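Local atomic coordinates of GDP-6-deoxy-D-mannose reductase (PDB entry 6X3B), a protein that probably reduces GDP-4-dehydro-6-deoxy-D-mannose to GDP-rhamnose with NADPH, a step that supplies the sugar for lipopolysaccharide O-antigen. Residues Leu137-Glu142 and Arg285-Ser290; Ser219-Asp224 and Asn246-Gln251; Glu72-Val77 and Arg114-Thr119; Asn106-Leu111 and Ser160-Trp165. All coordinates share one frame; numbering follows the deposited sequence.

Contact 1: residues Leu137-Glu142 and Arg285-Ser290; sequences LPIHEE and RRVRGS
A single beta bridge between two loops joins Ile139 to Gly289. Ile139 N donates to Arg288 O at 2.8 Å. Ser290 N donates to Ile139 O, also at 2.8 Å. Pro138 follows a cis peptide bond, and its CA lies 3.3 Å from Arg288 O in a CA-H...O contact. Arg288 O is thus met by both Ile139 N and Pro138 CA. The bridge ties the loop after strand 119-123 to the loop before helix 292-298, next to strand 219-224. On one flank the guanidinium of Arg288 lies with a face over Pro138 CA. A bend at chi3 (73°) turns it back there, and Arg288 NH2 comes 3.6 Å from Pro138 CD. Arg288 NH1 forms a salt bridge with Glu252. The Leu137 side chain slants across Arg286, setting Leu137 CD1 3.8 Å from Arg286 O. Toward strand 172-182, Ile139 CD1 meets Val287 CG1 at 4.2 Å, and Phe179 of that strand touches both side chains. Beyond the bridge a water is hydrogen-bonded to Glu141 OE1 at 2.7 Å and to Ser290 OG, while Glu141 OE2 accepts from Asn246 N.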
# COMPACT_ATOMS: atom_id res chain seq x y z
N LEU A 137 18.44 -7.32 10.37
CA LEU A 137 18.46 -8.62 9.71
C LEU A 137 18.41 -9.73 10.76
O LEU A 137 18.94 -9.58 11.87
CB LEU A 137 19.72 -8.77 8.87
CG LEU A 137 19.92 -7.77 7.72
CD1 LEU A 137 21.12 -8.18 6.90
CD2 LEU A 137 18.69 -7.67 6.84
N PRO A 138 17.75 -10.87 10.45
CA PRO A 138 17.05 -11.16 9.19
C PRO A 138 15.68 -10.50 9.12
O PRO A 138 15.00 -10.38 10.15
CB PRO A 138 16.92 -12.68 9.22
CG PRO A 138 16.80 -13.02 10.69
CD PRO A 138 17.66 -11.98 11.41
N ILE A 139 15.28 -10.10 7.92
CA ILE A 139 14.02 -9.39 7.73
C ILE A 139 12.85 -10.28 8.10
O ILE A 139 12.73 -11.40 7.62
CB ILE A 139 13.89 -8.91 6.28
CG1 ILE A 139 15.01 -7.92 5.94
CG2 ILE A 139 12.49 -8.34 6.02
CD1 ILE A 139 14.99 -7.50 4.51
N HIS A 140 11.96 -9.77 8.95
CA HIS A 140 10.77 -10.50 9.36
C HIS A 140 9.54 -9.70 8.99
O HIS A 140 9.61 -8.49 8.71
CB HIS A 140 10.80 -10.79 10.86
CG HIS A 140 10.91 -9.56 11.70
ND1 HIS A 140 9.83 -8.97 12.30
CD2 HIS A 140 11.98 -8.78 11.99
CE1 HIS A 140 10.22 -7.89 12.95
NE2 HIS A 140 11.52 -7.75 12.78
N GLU A 141 8.38 -10.37 8.99
CA GLU A 141 7.16 -9.79 8.45
C GLU A 141 6.61 -8.64 9.30
O GLU A 141 5.69 -7.95 8.85
CB GLU A 141 6.10 -10.87 8.28
CG GLU A 141 6.43 -11.90 7.20
CD GLU A 141 7.31 -13.03 7.68
OE1 GLU A 141 7.95 -12.91 8.76
OE2 GLU A 141 7.39 -14.06 6.96
N GLU A 142 7.13 -8.42 10.50
CA GLU A 142 6.65 -7.33 11.33
C GLU A 142 7.44 -6.05 11.11
O GLU A 142 7.16 -5.03 11.74
CB GLU A 142 6.70 -7.73 12.82
CG GLU A 142 5.68 -8.79 13.18
CD GLU A 142 4.27 -8.35 12.83
OE1 GLU A 142 3.91 -7.20 13.16
OE2 GLU A 142 3.53 -9.16 12.22
N ARG A 285 23.76 -3.28 1.21
CA ARG A 285 24.88 -4.20 1.08
C ARG A 285 24.50 -5.65 1.38
O ARG A 285 25.08 -6.57 0.80
CB ARG A 285 26.02 -3.81 2.02
CG ARG A 285 26.39 -2.34 2.02
CD ARG A 285 26.76 -1.88 0.62
NE ARG A 285 27.87 -2.64 0.05
CZ ARG A 285 28.26 -2.53 -1.21
NH1 ARG A 285 27.63 -1.67 -2.01
NH2 ARG A 285 29.28 -3.25 -1.68
N ARG A 286 23.56 -5.88 2.30
CA ARG A 286 23.26 -7.23 2.74
C ARG A 286 21.76 -7.41 2.92
O ARG A 286 21.09 -6.56 3.51
CB ARG A 286 23.96 -7.56 4.06
CG ARG A 286 25.47 -7.39 4.03
CD ARG A 286 26.04 -7.54 5.42
NE ARG A 286 25.56 -8.77 6.03
CZ ARG A 286 25.77 -9.11 7.29
NH1 ARG A 286 26.46 -8.30 8.09
NH2 ARG A 286 25.30 -10.26 7.76
N VAL A 287 21.23 -8.53 2.43
CA VAL A 287 19.83 -8.88 2.61
C VAL A 287 19.77 -10.33 3.03
O VAL A 287 20.29 -11.22 2.34
CB VAL A 287 18.98 -8.66 1.34
CG1 VAL A 287 17.52 -9.12 1.60
CG2 VAL A 287 19.02 -7.20 0.90
N ARG A 288 19.16 -10.57 4.19
CA ARG A 288 18.84 -11.91 4.67
C ARG A 288 17.39 -11.89 5.14
O ARG A 288 17.02 -11.03 5.94
CB ARG A 288 19.78 -12.31 5.82
CG ARG A 288 19.95 -13.80 6.01
CD ARG A 288 21.13 -14.07 6.94
NE ARG A 288 20.84 -13.74 8.34
CZ ARG A 288 21.35 -12.70 8.99
NH1 ARG A 288 22.18 -11.86 8.38
NH2 ARG A 288 21.03 -12.50 10.27
N GLY A 289 16.57 -12.81 4.65
CA GLY A 289 15.19 -12.88 5.07
C GLY A 289 14.99 -13.95 6.12
O GLY A 289 15.74 -14.90 6.20
N SER A 290 13.95 -13.79 6.94
CA SER A 290 13.52 -14.88 7.83
C SER A 290 12.31 -15.59 7.24
O SER A 290 11.32 -14.95 6.87
CB SER A 290 13.17 -14.37 9.23
OG SER A 290 12.36 -15.31 9.93
O HOH W 1 9.34 -15.12 9.34

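Contact 2: residues Ser219-Asp224 and Asn246-Gln251; sequences SRDFLD and NVCSGQ
The carboxylate of Asp221 faces the turn Ser249-Gly250, and each of its oxygens takes a different part of that turn. OD1 accepts two bonds. Ser249 N donates to Asp221 OD1 at 2.8 Å, on its syn lone pair. Ser249 OG donates to the same Asp221 OD1 at 2.7 Å, but from well above the carboxylate plane, 56° out of it. Asp221 OD2 accepts from Gly250 N at 2.9 Å, again on the syn side, and also from Gly289 N. With chi1 at -173°, the Asp221 carboxylate swings away from its own backbone N and across to the turn. The Ser249 hydroxyl sits between its own backbone N and carbonyl carbon (chi1 76°). There it can donate to Asp221 and accept from Gln251 N, which makes an ST turn. Gly250 has a positive phi, which suits glycine in this tight turn.

Leu223 lies beside this polar group, on the same strand 219-224. Its two methyls lie side by side along the chain that leaves strand 244-247. Leu223 CD1 packs 3.5 Å from Cys248 CA and also touches Val247 CG1, while Leu223 CD2 rests 3.7 Å from Ser249 CB. Helix 225-238 packs on both Leu223 and Val247. Further along, a water accepts from Phe222 N and donates to Gln251 O at 2.8 Å, joining the two backbones.

Four N-H and O-H donors converge on one buried carboxylate. This would be expected to favour its ionised form and to hold its plane fixed, so that Asp221 pins the turn between strands 244-247 and 252-254.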
# COMPACT_ATOMS: atom_id res chain seq x y z
N SER A 219 25.47 -8.98 -0.71
CA SER A 219 24.89 -10.30 -0.47
C SER A 219 23.37 -10.22 -0.60
O SER A 219 22.76 -9.20 -0.28
CB SER A 219 25.28 -10.83 0.91
OG SER A 219 24.52 -10.19 1.93
N ARG A 220 22.75 -11.31 -1.07
CA ARG A 220 21.31 -11.35 -1.20
C ARG A 220 20.82 -12.74 -0.78
O ARG A 220 21.59 -13.69 -0.67
CB ARG A 220 20.85 -11.03 -2.64
CG ARG A 220 21.13 -9.59 -3.11
CD ARG A 220 20.22 -8.59 -2.39
NE ARG A 220 20.36 -7.22 -2.91
CZ ARG A 220 21.20 -6.32 -2.40
NH1 ARG A 220 21.99 -6.65 -1.39
NH2 ARG A 220 21.26 -5.09 -2.91
N ASP A 221 19.52 -12.83 -0.56
CA ASP A 221 18.87 -14.08 -0.16
C ASP A 221 18.26 -14.72 -1.41
O ASP A 221 17.30 -14.19 -1.97
CB ASP A 221 17.80 -13.78 0.89
CG ASP A 221 17.19 -15.03 1.48
OD1 ASP A 221 17.00 -16.01 0.72
OD2 ASP A 221 16.88 -15.01 2.71
N PHE A 222 18.80 -15.88 -1.83
CA PHE A 222 18.37 -16.58 -3.04
C PHE A 222 17.66 -17.90 -2.75
O PHE A 222 18.05 -18.64 -1.84
CB PHE A 222 19.57 -16.91 -3.94
CG PHE A 222 20.24 -15.70 -4.53
CD1 PHE A 222 19.82 -15.18 -5.74
CD2 PHE A 222 21.34 -15.12 -3.90
CE1 PHE A 222 20.46 -14.07 -6.29
CE2 PHE A 222 21.97 -14.02 -4.44
CZ PHE A 222 21.53 -13.49 -5.63
N LEU A 223 16.67 -18.23 -3.58
CA LEU A 223 16.05 -19.54 -3.66
C LEU A 223 15.98 -20.01 -5.11
O LEU A 223 15.76 -19.21 -6.02
CB LEU A 223 14.61 -19.53 -3.10
CG LEU A 223 14.42 -19.41 -1.59
CD1 LEU A 223 12.95 -19.16 -1.28
CD2 LEU A 223 14.91 -20.68 -0.91
N ASP A 224 16.15 -21.31 -5.32
CA ASP A 224 15.76 -21.88 -6.61
C ASP A 224 14.27 -21.66 -6.84
O ASP A 224 13.47 -21.73 -5.90
CB ASP A 224 16.05 -23.38 -6.67
CG ASP A 224 15.99 -23.92 -8.09
OD1 ASP A 224 14.90 -24.29 -8.57
OD2 ASP A 224 17.05 -23.94 -8.74
N ASN A 246 7.12 -14.17 4.27
CA ASN A 246 8.35 -14.16 3.49
C ASN A 246 8.60 -15.54 2.89
O ASN A 246 8.41 -16.56 3.56
CB ASN A 246 9.56 -13.80 4.34
CG ASN A 246 9.56 -12.36 4.81
OD1 ASN A 246 8.88 -11.49 4.23
ND2 ASN A 246 10.34 -12.09 5.84
N VAL A 247 9.06 -15.58 1.65
CA VAL A 247 9.53 -16.81 1.02
C VAL A 247 11.00 -16.58 0.68
O VAL A 247 11.32 -15.86 -0.27
CB VAL A 247 8.70 -17.20 -0.21
CG1 VAL A 247 9.28 -18.48 -0.87
CG2 VAL A 247 7.20 -17.42 0.17
N CYS A 248 11.90 -17.18 1.46
CA CYS A 248 13.32 -16.89 1.37
C CYS A 248 14.10 -18.05 1.97
O CYS A 248 13.55 -18.94 2.63
CB CYS A 248 13.66 -15.57 2.08
SG CYS A 248 13.06 -15.51 3.80
N SER A 249 15.41 -18.04 1.73
CA SER A 249 16.29 -19.10 2.23
C SER A 249 16.80 -18.83 3.65
O SER A 249 17.18 -19.78 4.34
CB SER A 249 17.50 -19.26 1.30
OG SER A 249 18.42 -18.20 1.53
N GLY A 250 16.83 -17.58 4.08
CA GLY A 250 17.48 -17.28 5.34
C GLY A 250 18.99 -17.34 5.28
O GLY A 250 19.64 -17.29 6.33
N GLN A 251 19.57 -17.47 4.09
CA GLN A 251 21.02 -17.49 3.93
C GLN A 251 21.46 -16.38 2.98
O GLN A 251 20.88 -16.23 1.90
CB GLN A 251 21.49 -18.84 3.40
CG GLN A 251 21.11 -20.00 4.31
CD GLN A 251 22.21 -21.03 4.41
OE1 GLN A 251 22.54 -21.71 3.43
NE2 GLN A 251 22.82 -21.13 5.59
O HOH W 2 20.54 -17.68 -0.43

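Contact 3: residues Glu72-Val77 and Arg114-Thr119; sequences ELPDAV and RGFSGT
Thr119 O accepts from Val77 N at 2.8 Å, and Ala76 CA approaches the same oxygen at 3.1 Å. The matching bond on the other side of Ala76 runs from Thr119 N to Asp75 O, at 3.0 Å and nearly straight (168°). Gly118 CA makes a CA-H...O contact with Asp75 O. These bonds start the parallel pairing of strands 76-79 and 119-123 in the central sheet of the Rossmann fold. Between the strands the chain crosses over through helix 93-114, which ends at Gly115 in a Schellman motif.

Phe116 packs just past that helix end. Its chi1 of -178° carries the ring to the strand side. Pro74 O lies near the ring plane at the edge, 3.3 Å from Phe116 CD1, and Val77 CG2 lies 3.8 Å from Phe116 CE1. The ring folds back under its own chain, with Gly118 N over the centre of one face. Trp171 meets Phe116 edge-to-face. At the outer end Leu73 lies over a face of the Arg114 guanidinium, and Leu73 CD1 touches Arg114 CG at 3.7 Å. The Arg114 NE and NH2 groups bond to Trp70 O and Pro71 O. A water donates to Pro74 O and accepts from Ser117 N at 3.0 Å.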
# COMPACT_ATOMS: atom_id res chain seq x y z
N GLU A 72 -14.90 -24.22 -15.14
CA GLU A 72 -14.90 -24.79 -13.80
C GLU A 72 -14.32 -23.78 -12.81
O GLU A 72 -13.29 -23.15 -13.08
CB GLU A 72 -14.09 -26.09 -13.74
CG GLU A 72 -14.49 -27.12 -14.81
CD GLU A 72 -13.89 -28.50 -14.55
OE1 GLU A 72 -12.81 -28.59 -13.90
OE2 GLU A 72 -14.49 -29.50 -14.98
N LEU A 73 -14.96 -23.66 -11.64
CA LEU A 73 -14.58 -22.65 -10.64
C LEU A 73 -13.31 -23.08 -9.90
O LEU A 73 -13.22 -24.21 -9.43
CB LEU A 73 -15.71 -22.46 -9.64
CG LEU A 73 -15.51 -21.36 -8.60
CD1 LEU A 73 -15.74 -20.01 -9.25
CD2 LEU A 73 -16.46 -21.56 -7.40
N PRO A 74 -12.31 -22.21 -9.78
CA PRO A 74 -11.13 -22.57 -8.99
C PRO A 74 -11.46 -22.58 -7.50
O PRO A 74 -12.25 -21.78 -7.01
CB PRO A 74 -10.10 -21.49 -9.34
CG PRO A 74 -10.91 -20.33 -9.83
CD PRO A 74 -12.16 -20.90 -10.45
N ASP A 75 -10.85 -23.53 -6.79
CA ASP A 75 -10.81 -23.51 -5.33
C ASP A 75 -9.73 -22.58 -4.82
O ASP A 75 -9.80 -22.12 -3.67
CB ASP A 75 -10.53 -24.91 -4.80
CG ASP A 75 -11.61 -25.87 -5.17
OD1 ASP A 75 -12.73 -25.63 -4.71
OD2 ASP A 75 -11.35 -26.80 -5.96
N ALA A 76 -8.72 -22.35 -5.63
CA ALA A 76 -7.59 -21.51 -5.23
C ALA A 76 -7.04 -20.82 -6.46
O ALA A 76 -7.12 -21.33 -7.58
CB ALA A 76 -6.48 -22.34 -4.57
N VAL A 77 -6.47 -19.65 -6.24
CA VAL A 77 -5.87 -18.83 -7.28
C VAL A 77 -4.49 -18.42 -6.80
O VAL A 77 -4.34 -18.04 -5.64
CB VAL A 77 -6.75 -17.60 -7.58
CG1 VAL A 77 -6.08 -16.68 -8.60
CG2 VAL A 77 -8.12 -18.06 -8.10
N ARG A 114 -18.05 -14.34 -10.71
CA ARG A 114 -18.21 -15.73 -11.11
C ARG A 114 -18.66 -16.63 -9.96
O ARG A 114 -19.19 -17.73 -10.20
CB ARG A 114 -16.90 -16.22 -11.71
CG ARG A 114 -16.80 -17.74 -11.94
CD ARG A 114 -17.69 -18.24 -13.08
NE ARG A 114 -17.49 -19.67 -13.29
CZ ARG A 114 -18.04 -20.61 -12.53
NH1 ARG A 114 -18.83 -20.27 -11.52
NH2 ARG A 114 -17.80 -21.89 -12.77
N GLY A 115 -18.49 -16.19 -8.72
CA GLY A 115 -18.88 -16.98 -7.56
C GLY A 115 -17.71 -17.51 -6.76
O GLY A 115 -17.93 -18.29 -5.82
N PHE A 116 -16.49 -17.12 -7.10
CA PHE A 116 -15.32 -17.52 -6.34
C PHE A 116 -15.47 -17.10 -4.88
O PHE A 116 -15.99 -16.03 -4.58
CB PHE A 116 -14.06 -16.89 -6.94
CG PHE A 116 -12.78 -17.29 -6.25
CD1 PHE A 116 -12.22 -18.54 -6.47
CD2 PHE A 116 -12.11 -16.39 -5.40
CE1 PHE A 116 -11.02 -18.91 -5.84
CE2 PHE A 116 -10.91 -16.76 -4.78
CZ PHE A 116 -10.36 -18.00 -5.00
N SER A 117 -15.02 -17.97 -3.97
CA SER A 117 -14.90 -17.60 -2.57
C SER A 117 -13.83 -18.44 -1.89
O SER A 117 -13.87 -18.62 -0.67
CB SER A 117 -16.25 -17.73 -1.83
OG SER A 117 -16.69 -19.08 -1.83
N GLY A 118 -12.86 -18.93 -2.66
CA GLY A 118 -11.79 -19.79 -2.15
C GLY A 118 -10.52 -19.06 -1.74
O GLY A 118 -10.56 -17.95 -1.20
N THR A 119 -9.39 -19.71 -1.96
CA THR A 119 -8.10 -19.21 -1.49
C THR A 119 -7.43 -18.37 -2.58
O THR A 119 -7.33 -18.80 -3.73
CB THR A 119 -7.21 -20.36 -1.05
OG1 THR A 119 -7.79 -20.98 0.11
CG2 THR A 119 -5.81 -19.87 -0.70
O HOH W 3 -14.03 -20.66 -4.78

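Contact 4: residues Asn106-Leu111 and Ser160-Trp165; sequences NLLQAL and SLCLQW
A CH-pi contact joins Leu108 and Trp165. Leu108 CB stands 3.7 Å from the centroid of the six-membered ring of Trp165 and only 5° off its normal, so it lies squarely over that ring. The two side chains run past each other in opposite directions. Leu108 CD1 therefore reaches back over the pyrrole part, 3.9 Å from Trp165 CG. The outer end of the indole slides toward the helix backbone, where Trp165 CZ3 is 3.6 Å from Leu108 O. Trp165 has an unusual chi1 of -92°, which lays the indole across the gap between the helices.

Apolar contacts extend from the same leucine. Leu108 CD1 touches Leu161 CD2 at 4.1 Å and Cys162 SG at the same distance. Phe120 of strand 119-123 packs against both Leu108 and Cys162 from the sheet side.

Gln109 adds a contact of its aliphatic part. Gln109 CG sits 3.8 Å from Trp165 CZ2, and the amide plane stands steeply to the indole. Pro93 of the second subunit packs on Gln109, and Val153 of that subunit packs on Leu161.

No hydrogen bond crosses between the segments. Their axes are 11.4 Å apart and run in nearly the same direction, at 21°. Such a near-parallel pair, helices 93-114 and 150-169 layered on one side of the parallel sheet, is characteristic of the Rossmann fold in this epimerase/dehydratase family.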
# COMPACT_ATOMS: atom_id res chain seq x y z
N ASN A 106 -9.28 -5.89 -10.95
CA ASN A 106 -10.16 -6.45 -11.97
C ASN A 106 -10.26 -7.96 -11.83
O ASN A 106 -11.36 -8.53 -11.95
CB ASN A 106 -9.67 -6.07 -13.37
CG ASN A 106 -9.82 -4.60 -13.67
OD1 ASN A 106 -10.66 -3.92 -13.07
ND2 ASN A 106 -9.01 -4.09 -14.60
N LEU A 107 -9.14 -8.63 -11.58
CA LEU A 107 -9.18 -10.07 -11.35
C LEU A 107 -10.07 -10.43 -10.16
O LEU A 107 -10.89 -11.35 -10.23
CB LEU A 107 -7.76 -10.59 -11.14
CG LEU A 107 -7.65 -12.05 -10.71
CD1 LEU A 107 -8.14 -12.96 -11.85
CD2 LEU A 107 -6.18 -12.31 -10.38
N LEU A 108 -9.89 -9.73 -9.03
CA LEU A 108 -10.69 -10.02 -7.85
C LEU A 108 -12.18 -9.86 -8.15
O LEU A 108 -12.99 -10.73 -7.81
CB LEU A 108 -10.25 -9.11 -6.71
CG LEU A 108 -8.85 -9.42 -6.16
CD1 LEU A 108 -8.36 -8.26 -5.25
CD2 LEU A 108 -8.87 -10.75 -5.37
N GLN A 109 -12.55 -8.78 -8.84
CA GLN A 109 -13.96 -8.54 -9.15
C GLN A 109 -14.52 -9.59 -10.10
O GLN A 109 -15.69 -10.01 -9.96
CB GLN A 109 -14.14 -7.14 -9.72
CG GLN A 109 -13.76 -6.09 -8.71
CD GLN A 109 -14.14 -4.72 -9.15
OE1 GLN A 109 -13.77 -4.28 -10.25
NE2 GLN A 109 -14.86 -4.00 -8.29
N ALA A 110 -13.74 -9.98 -11.12
CA ALA A 110 -14.18 -11.03 -12.03
C ALA A 110 -14.40 -12.35 -11.29
O ALA A 110 -15.41 -13.04 -11.51
CB ALA A 110 -13.16 -11.21 -13.16
N LEU A 111 -13.45 -12.72 -10.42
CA LEU A 111 -13.62 -13.92 -9.60
C LEU A 111 -14.87 -13.81 -8.74
O LEU A 111 -15.66 -14.77 -8.63
CB LEU A 111 -12.38 -14.13 -8.72
CG LEU A 111 -11.13 -14.69 -9.42
CD1 LEU A 111 -9.86 -14.46 -8.61
CD2 LEU A 111 -11.29 -16.17 -9.74
N SER A 160 -2.21 -4.93 0.21
CA SER A 160 -3.25 -4.33 1.04
C SER A 160 -4.64 -4.57 0.46
O SER A 160 -5.58 -4.96 1.17
CB SER A 160 -3.00 -2.82 1.17
OG SER A 160 -1.69 -2.58 1.61
N LEU A 161 -4.77 -4.34 -0.85
CA LEU A 161 -6.03 -4.58 -1.54
C LEU A 161 -6.49 -6.03 -1.36
O LEU A 161 -7.63 -6.29 -0.93
CB LEU A 161 -5.90 -4.24 -3.03
CG LEU A 161 -7.14 -4.58 -3.87
CD1 LEU A 161 -8.33 -3.71 -3.44
CD2 LEU A 161 -6.86 -4.44 -5.38
N CYS A 162 -5.61 -7.00 -1.68
CA CYS A 162 -6.01 -8.40 -1.55
C CYS A 162 -6.41 -8.74 -0.11
O CYS A 162 -7.41 -9.43 0.12
CB CYS A 162 -4.89 -9.32 -2.00
SG CYS A 162 -4.64 -9.22 -3.79
N LEU A 163 -5.65 -8.25 0.86
CA LEU A 163 -6.00 -8.55 2.25
C LEU A 163 -7.28 -7.85 2.66
O LEU A 163 -8.05 -8.41 3.45
CB LEU A 163 -4.85 -8.15 3.17
CG LEU A 163 -3.58 -8.99 3.02
CD1 LEU A 163 -2.41 -8.32 3.70
CD2 LEU A 163 -3.81 -10.42 3.57
N GLN A 164 -7.53 -6.65 2.13
CA GLN A 164 -8.81 -5.99 2.36
C GLN A 164 -9.96 -6.80 1.78
O GLN A 164 -11.03 -6.91 2.41
CB GLN A 164 -8.80 -4.59 1.75
CG GLN A 164 -10.10 -3.79 1.93
CD GLN A 164 -10.95 -3.75 0.67
OE1 GLN A 164 -12.10 -4.22 0.67
NE2 GLN A 164 -10.39 -3.21 -0.40
N TRP A 165 -9.76 -7.40 0.60
CA TRP A 165 -10.77 -8.27 0.02
C TRP A 165 -11.03 -9.48 0.91
O TRP A 165 -12.17 -9.93 1.03
CB TRP A 165 -10.36 -8.72 -1.39
CG TRP A 165 -10.90 -7.78 -2.35
CD1 TRP A 165 -10.59 -6.45 -2.46
CD2 TRP A 165 -11.93 -8.04 -3.30
NE1 TRP A 165 -11.34 -5.87 -3.45
CE2 TRP A 165 -12.18 -6.82 -3.98
CE3 TRP A 165 -12.67 -9.18 -3.66
CZ2 TRP A 165 -13.12 -6.71 -5.00
CZ3 TRP A 165 -13.61 -9.07 -4.67
CH2 TRP A 165 -13.83 -7.86 -5.33

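Contact 4 is the most buried, has no hydrogen bond between its segments and is mainly apolar. Contacts 1, 2 and 3 are partly buried and rely on hydrogen bonds. Contacts 3 and 4 share helix 93-114: Phe116 N probably bonds to Leu111 O, and Leu111 packs on Val77 and Pro74. Contact 3 is part of the sheet, through backbone pairing, whereas contact 4 lies in the helix layer over it. Contacts 1 and 2 also touch, through probable bonds of Glu141 with Asn246 and Arg285 with Ser219. There a carboxylate and loop backbones do the joining instead. Contact 2 lies inside the chain loop that contact 1 closes. Contacts 2 and 3 reach the same sheet on opposite sides of the chain's centre. Contacts 1 and 4 both meet the second subunit.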